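Long-range contacts in putative glycosyl hydrolase (Parabacteroides distasonis, PDB 4QHZ), which is probably a sugar-directed hydrolase of the 3-keto-disaccharide hydrolase type and binds magnesium: residues I153-A158 against G195-N200; G146-Q151 against T202-T207; Q98-W103 against W165-I170; G43-S48 against F238-I243; T107-E112 against D231-I236. One frame throughout, in Å; residues are numbered along the deposited sequence.

Contact 1: I153-A158 against G195-N200; sequences IPLANA and GVVLQN
Leu155 and Leu198 bring the two backbones together, their CA atoms 4.6 Å apart. The amide N of Leu155 donates to Leu198 O at 2.8 Å with an N-H...O angle of 159°, meeting a lone pair in the carbonyl plane. The CA-H of Pro154 also approaches that oxygen. Residues 153-158 form no regular strand, while 195-200 turn a corner where Leu198 and Gln199 both face Val191, a classic beta bulge.

Leu198 makes the largest single share of the contact. Its chi1 of -99° lies off the staggered values and sets CG 3.6 Å from Ala156 O, with Pro154 CB 4.0 Å from the same CG. CD1 reaches onward to the methyl of Ala158, at 4.1 Å from its CB. Small alanines suit this strip, since their methyls already touch Leu198 and Val196, whose CB is 3.8 Å from Ala158 CB. An alanine in place of Leu198 would remove CG and both methyls and probably open a gap beside Ala156 O and the Ala158 methyl.

Leu155 brings its CG close to Leu198 O and carries CD1 to Asn200 CB, 3.9 Å away. Gln199, bent at chi2, swings its amide back to the loop: one water donates to Ile153 O at 2.8 Å and to Gln199 OE1, which is also bonded to Thr202 OG1, while NE2 serves Gly146 O and Ser152 O.

Strand 185-193 pairs with strand 196-203 through the bulge, and Gln98 of the second subunit hydrogen-bonds Val197 N through its OE1.

Contact 2: G146-Q151 against T202-T207; sequences GSIYKQ and TTILGT
Gln151 meets the turning chain at Leu205 and Gly206 with both ends of its amide. Leu205 N donates to Gln151 OE1 at 3.0 Å and nearly straight, 169° at the hydrogen, although the donor stands 36° above the carbonyl plane. On the other end, Gln151 NE2 donates a hydrogen bond to Gly206 O at 2.8 Å; that oxygen lies close to the plane of the glutamine amide. A water completes the grip, donating to Gln151 OE1 and to Thr203 O, each at 2.9 Å. Glutamine fits because one flat group offers an acceptor and a donor to a chain that has left its strand, and its extended shape beyond CG carries the amide across. Leu205 CB lies 3.7 Å from OE1 as the two side chains slide past each other in opposite directions.

Beside this polar contact Ile148 CG2 meets Ile204 CG1 at 4.1 Å, the two branched chains crossing at about a right angle. Ile148 and Gln151 stand at the ends of a type II beta turn, closed by Gln151 N donating to Ile148 O at 2.8 Å, with Tyr149 and Lys150 at its corners. The turn lies in the long loop between strands 127-131 and 165-177 of a concanavalin-clan fold and packs on the end of strand 196-203.

Further out, the backbones of Gly146 and Ser147 bond to Gln130 and that of Tyr149 to Glu128, both magnesium-site residues on strand 127-131. Ile204 also packs on Pro187 and Val189. Lys150 NZ forms a salt bridge with Glu24 of the second subunit, and Leu205 packs on Leu205 of the third.

Contact 3: Q98-W103 against W165-I170; sequences QMHIEW and WNVYDI. With EDO (1,2-ethanediol), chain H.
His100 holds CG anti to the backbone N (chi1 -174°), while Asp169 has its CG beside its own backbone N, and the two side chains converge on one face of the sheet. There His100 ND1 donates to Asp169 OD1 at 2.6 Å, the acceptor near the ring plane but met from above the carboxylate plane.

On the other face Trp103 takes chi1 50°, with CG between the backbone N and the carbonyl carbon. Asn166 CB sits over its six-membered ring, 3.7 Å from the centroid, a CH-pi contact. The indole edge then points into Tyr168, NE1 lying 3.4 Å above the centre of that ring in an edge-to-face stack with planes at 74°. Tyr168 OH is bonded to O of Gln130, a magnesium-site residue.

Between these two faces the strands run antiparallel: Met99 with Ile170, Ile101 with Tyr168 and Trp103 with Asn166 are hydrogen-bonded pairs.

With NE2 donating to the anti lone pair of Glu102 OE2 at 2.8 Å, both ring nitrogens are engaged, which probably fixes the rotation of the imidazole. A leucine in place of His100 would probably leave Asp169 OD1 without its ring donor and Glu102 OE2 one donor short. An ethanediol, probably from the crystallisation liquor, donates to Asp169 OD2 from O1 and also bonds Asp169 OD2 of the second subunit: the carboxylate lies near a subunit interface.

Contact 4: G43-S48 against F238-I243; sequences GFTAPS and FRNIWI
Phe44 O is gripped by two side-chain N-H groups of the strand, Asn240 ND2 at 3.0 Å and Trp242 NE1 also at 3.0 Å. They come from opposite faces of the carbonyl plane, 54° and 42° out of it. The indole bond is almost straight, 172° at the hydrogen, and the oxygen lies in the ring plane, at the rim of the tryptophan.

While its edge is used for this bond, one face of Trp242 takes Ala46 and Pro47, further along the loop. Ala46 CA stands over the five-membered ring, 3.5 Å from its centroid, and Pro47 CD over the six-membered ring at the same 3.5 Å, both CH-pi contacts. Ala46 CB adds a touch on Trp242 CG at 3.6 Å. Alanine is small enough to bring its backbone down on the ring, and the proline CD, carbon bound directly to nitrogen, offers a somewhat polarised C-H to the pi cloud.

A water accepts from Ala46 N at 2.9 Å and reaches Asn240 OD1 only weakly. Asn240 ND2 has a second partner in Glu102 OE2, and the Trp242 ring lies nearly parallel to that of His100, on the adjoining strand 97-104. Gly195 and Val196 of the second subunit pack on Trp242 and Pro47.

The loop before strand 51-54 is thus held to strand 237-245 through a carbonyl that takes two donors and through the Trp242 face. The NE1 bond probably sets the turn of the indole that presents its face to Ala46 and Pro47.

Contact 5: T107-E112 against D231-I236; sequences TNITGE and DPSEPI
Ser233 faces Thr110 from a turn that starts at Asp231. Asp231 OD1 accepts from Ser233 N at 2.9 Å, which makes an Asx turn, and takes Ser233 OG on its syn lone pair at 2.6 Å. Aspartate suits the place, since one oxygen can hold both the backbone and the hydroxyl of the serine; its OD2 is bonded to His229 ND1, and its side chain touches Asn118, a magnesium ligand.

Ser233 CB itself faces the other loop, 3.3 Å from Thr110 O and 4.0 Å from Ile109 CD1, while its OG is bonded also to Gly117 N. A CB on Gly111 would press on this serine CB, and the backbone angles there would jam it against the preceding carbonyl O, which by itself calls for glycine.

Glu234 follows and does most of the holding. Bent at chi2 (77°), it curls over the loop and presents OE1 to Thr110, whose OG1 donates to the syn lone pair at 2.8 Å. Thr110 N adds a weak bond to the same oxygen, at 2.9 Å and 130°. The CG of Glu234 passes Asn108 OD1 at 3.8 Å, and Ile109 CD1 rests 3.6 Å from Glu234 O.

The contact is therefore largely polar: the two Thr110 donors on OE1, one of them weak, would probably offset part of the carboxylate's charge, and a water donates to OE2.

Along the chain contact 4 spans all the others; contact 1 lies within the span of contact 2, and contact 3 alternates with both. Contact 3 lies within the eight-stranded antiparallel sheet, near the centre of the chain, its centre 8 Å from that of contact 4 through the neighbouring strands 97-104 and 237-245, joined by the salt bridge Glu102 OE1-Arg239 NE. Contacts 1 and 2, with centres 13 Å apart, share strand 196-203 and meet where Gln199 reaches Gly146. Contact 5 lies 20 Å or more from the other centres, yet Ile236 touches Trp103 of contact 3. Contacts 1, 3 and 4, and Lys150 of contact 2, touch the second subunit.

Contact 1: I153-A158 against G195-N200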
# COMPACT_ATOMS: atom_id res chain seq x y z
N ILE C 153 7.00 -1.54 17.15
CA ILE C 153 8.10 -2.27 17.75
C ILE C 153 9.11 -2.62 16.66
O ILE C 153 8.72 -3.08 15.58
CB ILE C 153 7.60 -3.55 18.42
CG1 ILE C 153 6.57 -3.22 19.52
CG2 ILE C 153 8.74 -4.34 19.02
CD1 ILE C 153 5.71 -4.39 19.93
N PRO C 154 10.41 -2.39 16.91
CA PRO C 154 11.39 -2.73 15.90
C PRO C 154 11.51 -4.24 15.71
O PRO C 154 11.25 -5.01 16.63
CB PRO C 154 12.69 -2.17 16.47
CG PRO C 154 12.49 -2.18 17.94
CD PRO C 154 11.03 -1.85 18.13
N LEU C 155 11.91 -4.65 14.51
CA LEU C 155 11.99 -6.07 14.16
C LEU C 155 13.13 -6.79 14.87
O LEU C 155 13.14 -8.02 14.94
CB LEU C 155 12.14 -6.22 12.64
CG LEU C 155 10.94 -5.72 11.82
CD1 LEU C 155 11.29 -5.65 10.34
CD2 LEU C 155 9.72 -6.60 12.05
N ALA C 156 14.10 -6.05 15.39
CA ALA C 156 15.20 -6.65 16.10
C ALA C 156 15.87 -5.66 17.04
O ALA C 156 15.61 -4.46 16.97
CB ALA C 156 16.23 -7.19 15.11
N ASN C 157 16.72 -6.19 17.91
CA ASN C 157 17.68 -5.40 18.66
C ASN C 157 19.05 -5.63 18.04
O ASN C 157 19.62 -6.71 18.19
CB ASN C 157 17.66 -5.81 20.13
CG ASN C 157 18.62 -5.01 20.99
OD1 ASN C 157 19.66 -4.54 20.51
ND2 ASN C 157 18.29 -4.86 22.26
N ALA C 158 19.54 -4.64 17.30
CA ALA C 158 20.80 -4.78 16.55
C ALA C 158 21.88 -3.85 17.09
O ALA C 158 22.71 -3.33 16.33
CB ALA C 158 20.55 -4.51 15.07
N GLY C 195 23.07 -2.40 9.38
CA GLY C 195 22.76 -3.32 8.30
C GLY C 195 21.54 -4.20 8.52
O GLY C 195 21.15 -4.93 7.61
N VAL C 196 20.92 -4.12 9.70
CA VAL C 196 19.75 -4.93 10.03
C VAL C 196 18.46 -4.11 9.92
O VAL C 196 18.36 -3.04 10.53
CB VAL C 196 19.87 -5.50 11.46
CG1 VAL C 196 18.68 -6.39 11.79
CG2 VAL C 196 21.16 -6.28 11.61
N VAL C 197 17.49 -4.61 9.17
CA VAL C 197 16.20 -3.92 9.02
C VAL C 197 15.41 -3.98 10.33
O VAL C 197 15.11 -5.06 10.83
CB VAL C 197 15.32 -4.51 7.91
CG1 VAL C 197 14.01 -3.73 7.80
CG2 VAL C 197 16.02 -4.47 6.57
N LEU C 198 15.07 -2.80 10.84
CA LEU C 198 14.31 -2.67 12.09
C LEU C 198 12.87 -2.23 11.84
O LEU C 198 11.97 -2.60 12.59
CB LEU C 198 15.03 -1.69 13.02
CG LEU C 198 15.90 -2.29 14.12
CD1 LEU C 198 16.88 -3.34 13.62
CD2 LEU C 198 16.65 -1.18 14.86
N GLN C 199 12.67 -1.39 10.82
CA GLN C 199 11.34 -1.01 10.36
C GLN C 199 11.29 -1.27 8.87
O GLN C 199 12.07 -0.69 8.11
CB GLN C 199 11.05 0.46 10.65
CG GLN C 199 11.09 0.83 12.12
CD GLN C 199 9.95 0.25 12.94
OE1 GLN C 199 8.92 -0.16 12.40
NE2 GLN C 199 10.12 0.24 14.25
N ASN C 200 10.38 -2.15 8.46
CA ASN C 200 10.23 -2.51 7.06
C ASN C 200 9.00 -1.85 6.43
O ASN C 200 7.91 -2.41 6.47
CB ASN C 200 10.16 -4.03 6.93
CG ASN C 200 10.16 -4.49 5.48
OD1 ASN C 200 10.15 -3.68 4.56
ND2 ASN C 200 10.16 -5.81 5.29
O HOH W 1 8.13 -2.97 12.83

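Contact 2: G146-Q151 against T202-T207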
# COMPACT_ATOMS: atom_id res chain seq x y z
N GLY C 146 15.23 2.17 17.68
CA GLY C 146 14.72 1.93 16.33
C GLY C 146 13.21 1.79 16.22
O GLY C 146 12.68 1.59 15.13
N SER C 147 12.51 1.92 17.34
CA SER C 147 11.06 1.98 17.32
C SER C 147 10.64 3.27 16.66
O SER C 147 11.39 4.25 16.67
CB SER C 147 10.48 1.89 18.74
OG SER C 147 10.85 3.01 19.54
N ILE C 148 9.46 3.26 16.04
CA ILE C 148 8.72 4.49 15.81
C ILE C 148 8.02 4.70 17.15
O ILE C 148 7.10 3.95 17.49
CB ILE C 148 7.74 4.41 14.63
CG1 ILE C 148 8.44 3.93 13.36
CG2 ILE C 148 7.10 5.77 14.38
CD1 ILE C 148 9.77 4.61 13.07
N TYR C 149 8.49 5.69 17.90
CA TYR C 149 8.30 5.72 19.35
C TYR C 149 6.85 5.48 19.79
O TYR C 149 5.95 6.27 19.47
CB TYR C 149 8.83 7.04 19.92
CG TYR C 149 8.75 7.12 21.42
CD1 TYR C 149 9.58 6.34 22.22
CD2 TYR C 149 7.84 7.95 22.04
CE1 TYR C 149 9.52 6.41 23.60
CE2 TYR C 149 7.76 8.03 23.42
CZ TYR C 149 8.60 7.25 24.19
OH TYR C 149 8.52 7.32 25.56
N LYS C 150 6.66 4.37 20.51
CA LYS C 150 5.37 3.94 21.09
C LYS C 150 4.29 3.59 20.07
O LYS C 150 3.10 3.55 20.40
CB LYS C 150 4.86 4.98 22.11
CG LYS C 150 5.58 4.93 23.44
CD LYS C 150 4.84 5.70 24.52
CE LYS C 150 5.46 5.46 25.89
NZ LYS C 150 4.57 5.96 26.99
N GLN C 151 4.69 3.34 18.83
CA GLN C 151 3.75 2.92 17.79
C GLN C 151 4.12 1.57 17.22
O GLN C 151 3.29 0.68 17.16
CB GLN C 151 3.71 3.94 16.65
CG GLN C 151 3.07 5.26 17.02
CD GLN C 151 3.07 6.24 15.86
OE1 GLN C 151 3.11 5.84 14.69
NE2 GLN C 151 3.01 7.53 16.17
N THR C 202 7.23 0.74 7.41
CA THR C 202 6.27 0.86 8.49
C THR C 202 5.41 2.10 8.30
O THR C 202 5.92 3.17 8.00
CB THR C 202 7.01 0.95 9.84
OG1 THR C 202 7.76 -0.25 10.04
CG2 THR C 202 6.04 1.12 10.99
N THR C 203 4.11 1.94 8.48
CA THR C 203 3.19 3.06 8.41
C THR C 203 3.20 3.80 9.74
O THR C 203 3.07 3.19 10.80
CB THR C 203 1.76 2.59 8.07
OG1 THR C 203 1.76 1.99 6.77
CG2 THR C 203 0.79 3.76 8.08
N ILE C 204 3.35 5.12 9.66
CA ILE C 204 3.33 5.97 10.84
C ILE C 204 1.89 6.43 11.06
O ILE C 204 1.23 6.87 10.12
CB ILE C 204 4.30 7.15 10.69
CG1 ILE C 204 5.74 6.62 10.62
CG2 ILE C 204 4.16 8.13 11.84
CD1 ILE C 204 6.80 7.66 10.32
N LEU C 205 1.41 6.29 12.29
CA LEU C 205 -0.01 6.49 12.61
C LEU C 205 -0.35 7.94 12.94
O LEU C 205 -1.51 8.33 12.88
CB LEU C 205 -0.43 5.61 13.78
CG LEU C 205 -0.17 4.11 13.60
CD1 LEU C 205 -0.50 3.35 14.87
CD2 LEU C 205 -0.96 3.56 12.42
N GLY C 206 0.67 8.72 13.27
CA GLY C 206 0.48 10.10 13.70
C GLY C 206 1.70 10.50 14.50
O GLY C 206 2.70 9.78 14.52
N THR C 207 1.64 11.65 15.17
CA THR C 207 2.74 12.10 16.01
C THR C 207 3.13 11.03 17.03
O THR C 207 2.27 10.30 17.53
CB THR C 207 2.40 13.38 16.79
OG1 THR C 207 1.24 13.14 17.60
CG2 THR C 207 2.12 14.54 15.84
O HOH W 2 4.50 3.71 13.25

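Contact 3: Q98-W103 against W165-I170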
# COMPACT_ATOMS: atom_id res chain seq x y z
N GLN C 98 15.97 10.20 1.92
CA GLN C 98 16.81 9.16 2.45
C GLN C 98 17.84 9.83 3.34
O GLN C 98 18.35 10.89 2.99
CB GLN C 98 17.48 8.42 1.31
CG GLN C 98 18.70 7.63 1.71
CD GLN C 98 19.42 7.03 0.53
OE1 GLN C 98 19.28 7.47 -0.61
NE2 GLN C 98 20.20 6.02 0.81
N MSE C 99 18.13 9.22 4.48
CA MSE C 99 18.98 9.80 5.51
C MSE C 99 19.96 8.83 6.09
O MSE C 99 19.64 7.65 6.24
CB MSE C 99 18.04 10.18 6.65
CG MSE C 99 18.32 11.53 7.22
SE MSE C 99 17.40 11.59 8.96
CE MSE C 99 19.07 11.87 9.96
N HIS C 100 21.14 9.32 6.45
CA HIS C 100 22.15 8.51 7.12
C HIS C 100 22.59 9.23 8.39
O HIS C 100 22.76 10.44 8.39
CB HIS C 100 23.35 8.29 6.20
CG HIS C 100 24.38 7.35 6.75
ND1 HIS C 100 24.38 6.00 6.47
CD2 HIS C 100 25.45 7.57 7.54
CE1 HIS C 100 25.40 5.43 7.08
NE2 HIS C 100 26.07 6.36 7.73
N ILE C 101 22.75 8.48 9.48
CA ILE C 101 23.18 9.06 10.75
C ILE C 101 23.80 7.97 11.63
O ILE C 101 23.26 6.87 11.76
CB ILE C 101 22.02 9.78 11.49
CG1 ILE C 101 22.49 10.39 12.81
CG2 ILE C 101 20.84 8.84 11.75
CD1 ILE C 101 21.51 11.40 13.39
N GLU C 102 24.93 8.30 12.24
CA GLU C 102 25.65 7.37 13.11
C GLU C 102 25.73 7.96 14.50
O GLU C 102 25.89 9.17 14.66
CB GLU C 102 27.04 7.10 12.54
CG GLU C 102 26.98 6.59 11.10
CD GLU C 102 28.31 6.13 10.54
OE1 GLU C 102 29.31 6.05 11.29
OE2 GLU C 102 28.34 5.84 9.33
N TRP C 103 25.60 7.10 15.50
CA TRP C 103 25.58 7.56 16.89
C TRP C 103 26.28 6.59 17.84
O TRP C 103 26.24 5.37 17.65
CB TRP C 103 24.14 7.82 17.37
CG TRP C 103 23.16 6.73 17.11
CD1 TRP C 103 22.46 6.52 15.96
CD2 TRP C 103 22.71 5.73 18.03
NE1 TRP C 103 21.63 5.43 16.09
CE2 TRP C 103 21.77 4.93 17.35
CE3 TRP C 103 23.05 5.41 19.35
CZ2 TRP C 103 21.14 3.83 17.96
CZ3 TRP C 103 22.43 4.32 19.95
CH2 TRP C 103 21.48 3.55 19.25
N TRP C 165 29.96 2.47 16.99
CA TRP C 165 29.05 3.37 16.28
C TRP C 165 27.86 2.60 15.72
O TRP C 165 28.04 1.63 14.99
CB TRP C 165 29.79 4.11 15.17
CG TRP C 165 30.68 5.15 15.72
CD1 TRP C 165 31.99 5.01 16.06
CD2 TRP C 165 30.30 6.48 16.08
NE1 TRP C 165 32.47 6.18 16.59
CE2 TRP C 165 31.46 7.10 16.62
CE3 TRP C 165 29.12 7.21 16.00
CZ2 TRP C 165 31.45 8.42 17.06
CZ3 TRP C 165 29.11 8.53 16.44
CH2 TRP C 165 30.27 9.12 16.96
N ASN C 166 26.66 3.05 16.09
CA ASN C 166 25.42 2.48 15.56
C ASN C 166 24.97 3.25 14.34
O ASN C 166 24.82 4.47 14.40
CB ASN C 166 24.34 2.48 16.63
CG ASN C 166 24.62 1.49 17.73
OD1 ASN C 166 24.38 0.29 17.57
ND2 ASN C 166 25.16 1.98 18.84
N VAL C 167 24.79 2.54 13.24
CA VAL C 167 24.57 3.16 11.94
C VAL C 167 23.10 3.08 11.57
O VAL C 167 22.54 1.98 11.51
CB VAL C 167 25.40 2.46 10.86
CG1 VAL C 167 25.15 3.09 9.49
CG2 VAL C 167 26.88 2.52 11.21
N TYR C 168 22.47 4.23 11.35
CA TYR C 168 21.10 4.27 10.84
C TYR C 168 21.09 4.67 9.37
O TYR C 168 21.75 5.63 8.97
CB TYR C 168 20.24 5.28 11.61
CG TYR C 168 19.60 4.83 12.92
CD1 TYR C 168 19.69 3.53 13.40
CD2 TYR C 168 18.84 5.74 13.66
CE1 TYR C 168 19.08 3.16 14.59
CE2 TYR C 168 18.22 5.38 14.84
CZ TYR C 168 18.33 4.09 15.30
OH TYR C 168 17.71 3.75 16.49
N ASP C 169 20.34 3.91 8.58
CA ASP C 169 19.93 4.34 7.24
C ASP C 169 18.41 4.36 7.23
O ASP C 169 17.76 3.39 7.62
CB ASP C 169 20.50 3.41 6.17
CG ASP C 169 21.97 3.66 5.93
OD1 ASP C 169 22.31 4.76 5.44
OD2 ASP C 169 22.80 2.78 6.25
N ILE C 170 17.84 5.49 6.81
CA ILE C 170 16.42 5.76 6.95
C ILE C 170 15.85 6.22 5.61
O ILE C 170 16.41 7.11 4.97
CB ILE C 170 16.17 6.85 8.01
CG1 ILE C 170 16.58 6.33 9.39
CG2 ILE C 170 14.72 7.30 8.00
CD1 ILE C 170 16.65 7.40 10.47
C1 EDO H . 22.66 -0.37 4.66
O1 EDO H . 22.42 0.22 5.94
C2 EDO H . 22.92 0.75 3.66
O2 EDO H . 22.91 0.20 2.33
O HOH W 3 20.26 6.01 4.04

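Contact 4: G43-S48 against F238-I243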
# COMPACT_ATOMS: atom_id res chain seq x y z
N GLY C 43 29.16 3.33 8.26
CA GLY C 43 28.56 3.02 6.97
C GLY C 43 28.99 3.98 5.89
O GLY C 43 30.13 4.47 5.89
N PHE C 44 28.10 4.23 4.94
CA PHE C 44 28.43 5.05 3.78
C PHE C 44 28.49 6.52 4.13
O PHE C 44 27.66 7.03 4.87
CB PHE C 44 27.39 4.83 2.68
CG PHE C 44 27.45 3.47 2.07
CD1 PHE C 44 28.46 3.15 1.17
CD2 PHE C 44 26.49 2.51 2.37
CE1 PHE C 44 28.52 1.89 0.60
CE2 PHE C 44 26.53 1.26 1.80
CZ PHE C 44 27.55 0.95 0.91
N THR C 45 29.50 7.21 3.59
CA THR C 45 29.56 8.67 3.64
C THR C 45 28.65 9.24 2.54
O THR C 45 28.04 8.49 1.78
CB THR C 45 31.00 9.20 3.49
OG1 THR C 45 31.49 8.90 2.18
CG2 THR C 45 31.92 8.59 4.55
N ALA C 46 28.55 10.57 2.48
CA ALA C 46 27.55 11.23 1.63
C ALA C 46 27.82 11.04 0.14
O ALA C 46 28.94 11.23 -0.32
CB ALA C 46 27.49 12.71 1.96
N PRO C 47 26.78 10.65 -0.63
CA PRO C 47 26.90 10.67 -2.09
C PRO C 47 26.89 12.10 -2.61
O PRO C 47 26.57 13.02 -1.87
CB PRO C 47 25.66 9.90 -2.57
CG PRO C 47 24.71 9.91 -1.43
CD PRO C 47 25.50 10.10 -0.17
N SER C 48 27.25 12.27 -3.89
CA SER C 48 27.53 13.59 -4.46
C SER C 48 26.31 14.52 -4.49
O SER C 48 26.48 15.73 -4.44
CB SER C 48 28.08 13.44 -5.88
OG SER C 48 27.14 12.76 -6.71
N PHE C 238 27.26 12.03 17.86
CA PHE C 238 26.82 11.80 16.50
C PHE C 238 27.95 12.05 15.50
O PHE C 238 28.85 12.84 15.76
CB PHE C 238 25.67 12.74 16.16
CG PHE C 238 24.40 12.45 16.91
CD1 PHE C 238 23.49 11.53 16.43
CD2 PHE C 238 24.10 13.14 18.07
CE1 PHE C 238 22.31 11.27 17.11
CE2 PHE C 238 22.93 12.89 18.76
CZ PHE C 238 22.03 11.95 18.28
N ARG C 239 27.88 11.38 14.35
CA ARG C 239 28.78 11.67 13.23
C ARG C 239 28.15 11.24 11.92
O ARG C 239 27.13 10.55 11.90
CB ARG C 239 30.12 10.95 13.40
CG ARG C 239 30.04 9.46 13.08
CD ARG C 239 31.37 8.75 13.25
NE ARG C 239 31.28 7.37 12.76
CZ ARG C 239 32.28 6.50 12.78
NH1 ARG C 239 33.46 6.84 13.26
NH2 ARG C 239 32.09 5.27 12.30
N ASN C 240 28.77 11.66 10.82
CA ASN C 240 28.39 11.25 9.47
C ASN C 240 26.88 11.31 9.21
O ASN C 240 26.22 10.29 9.03
CB ASN C 240 28.91 9.84 9.17
CG ASN C 240 28.75 9.44 7.71
OD1 ASN C 240 28.60 10.29 6.83
ND2 ASN C 240 28.77 8.15 7.45
N ILE C 241 26.35 12.53 9.21
CA ILE C 241 24.94 12.75 8.94
C ILE C 241 24.78 13.36 7.55
O ILE C 241 25.32 14.43 7.27
CB ILE C 241 24.29 13.67 9.98
CG1 ILE C 241 24.68 13.22 11.39
CG2 ILE C 241 22.78 13.70 9.80
CD1 ILE C 241 24.07 14.04 12.51
N TRP C 242 24.03 12.68 6.69
CA TRP C 242 23.66 13.25 5.40
C TRP C 242 22.24 12.90 5.03
O TRP C 242 21.65 11.96 5.56
CB TRP C 242 24.64 12.84 4.29
CG TRP C 242 24.89 11.36 4.13
CD1 TRP C 242 25.92 10.65 4.67
CD2 TRP C 242 24.14 10.44 3.34
NE1 TRP C 242 25.85 9.34 4.28
CE2 TRP C 242 24.77 9.18 3.45
CE3 TRP C 242 22.99 10.55 2.54
CZ2 TRP C 242 24.28 8.04 2.82
CZ3 TRP C 242 22.51 9.41 1.90
CH2 TRP C 242 23.15 8.17 2.05
N ILE C 243 21.68 13.68 4.11
CA ILE C 243 20.30 13.53 3.70
C ILE C 243 20.22 13.83 2.22
O ILE C 243 20.89 14.74 1.72
CB ILE C 243 19.39 14.47 4.52
CG1 ILE C 243 17.92 14.21 4.22
CG2 ILE C 243 19.73 15.94 4.25
CD1 ILE C 243 16.99 14.78 5.28
O HOH W 4 29.74 12.45 4.33

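Contact 5: T107-E112 against D231-I236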
# COMPACT_ATOMS: atom_id res chain seq x y z
N THR C 107 31.38 5.03 26.45
CA THR C 107 31.78 3.83 27.20
C THR C 107 31.46 3.94 28.69
O THR C 107 31.30 2.93 29.35
CB THR C 107 33.28 3.53 27.03
OG1 THR C 107 34.05 4.67 27.39
CG2 THR C 107 33.60 3.15 25.60
N ASN C 108 31.36 5.17 29.20
CA ASN C 108 31.04 5.40 30.61
C ASN C 108 29.54 5.65 30.87
O ASN C 108 29.16 6.19 31.91
CB ASN C 108 31.89 6.55 31.16
CG ASN C 108 31.50 7.91 30.60
OD1 ASN C 108 30.75 8.00 29.63
ND2 ASN C 108 31.98 8.96 31.23
N ILE C 109 28.69 5.24 29.92
CA ILE C 109 27.24 5.37 30.04
C ILE C 109 26.70 4.77 31.34
O ILE C 109 27.19 3.74 31.82
CB ILE C 109 26.52 4.72 28.82
CG1 ILE C 109 25.01 5.03 28.83
CG2 ILE C 109 26.75 3.21 28.78
CD1 ILE C 109 24.68 6.49 28.60
N THR C 110 25.70 5.42 31.91
CA THR C 110 24.95 4.89 33.04
C THR C 110 23.47 5.08 32.77
O THR C 110 23.09 5.82 31.86
CB THR C 110 25.32 5.59 34.36
OG1 THR C 110 25.08 6.99 34.24
CG2 THR C 110 26.79 5.35 34.70
N GLY C 111 22.64 4.43 33.59
CA GLY C 111 21.19 4.59 33.51
C GLY C 111 20.48 3.34 33.06
O GLY C 111 21.11 2.38 32.60
N GLU C 112 19.16 3.35 33.19
CA GLU C 112 18.33 2.21 32.85
C GLU C 112 17.14 2.61 32.01
O GLU C 112 16.69 3.75 32.06
CB GLU C 112 17.82 1.53 34.12
CG GLU C 112 18.89 0.83 34.94
CD GLU C 112 18.32 0.26 36.23
OE1 GLU C 112 18.02 1.06 37.14
OE2 GLU C 112 18.16 -0.97 36.32
N ASP C 231 17.20 13.34 30.87
CA ASP C 231 17.62 12.44 31.94
C ASP C 231 19.11 12.65 32.22
O ASP C 231 19.80 13.25 31.40
CB ASP C 231 17.31 10.98 31.56
CG ASP C 231 18.16 10.49 30.41
OD1 ASP C 231 19.34 10.17 30.64
OD2 ASP C 231 17.64 10.42 29.28
N PRO C 232 19.61 12.16 33.37
CA PRO C 232 21.01 12.45 33.73
C PRO C 232 22.09 11.61 33.02
O PRO C 232 23.27 11.83 33.26
CB PRO C 232 21.05 12.19 35.25
CG PRO C 232 19.91 11.29 35.53
CD PRO C 232 18.87 11.50 34.46
N SER C 233 21.72 10.68 32.15
CA SER C 233 22.72 9.82 31.51
C SER C 233 23.71 10.63 30.67
O SER C 233 23.37 11.67 30.08
CB SER C 233 22.07 8.72 30.66
OG SER C 233 21.51 9.23 29.47
N GLU C 234 24.93 10.12 30.61
CA GLU C 234 26.01 10.73 29.84
C GLU C 234 25.59 10.90 28.37
O GLU C 234 24.96 10.01 27.82
CB GLU C 234 27.27 9.87 29.94
CG GLU C 234 27.93 9.86 31.32
CD GLU C 234 27.22 8.99 32.35
OE1 GLU C 234 26.24 8.28 32.02
OE2 GLU C 234 27.65 9.01 33.52
N PRO C 235 25.94 12.04 27.75
CA PRO C 235 25.36 12.36 26.45
C PRO C 235 25.90 11.50 25.32
O PRO C 235 27.07 11.13 25.35
CB PRO C 235 25.75 13.83 26.24
CG PRO C 235 26.98 14.02 27.05
CD PRO C 235 26.86 13.09 28.23
N ILE C 236 25.06 11.20 24.33
CA ILE C 236 25.54 10.44 23.18
C ILE C 236 26.20 11.37 22.16
O ILE C 236 26.02 12.59 22.19
CB ILE C 236 24.44 9.58 22.52
CG1 ILE C 236 23.41 10.44 21.79
CG2 ILE C 236 23.74 8.69 23.54
CD1 ILE C 236 22.61 9.64 20.79
O HOH W 5 29.88 7.26 34.05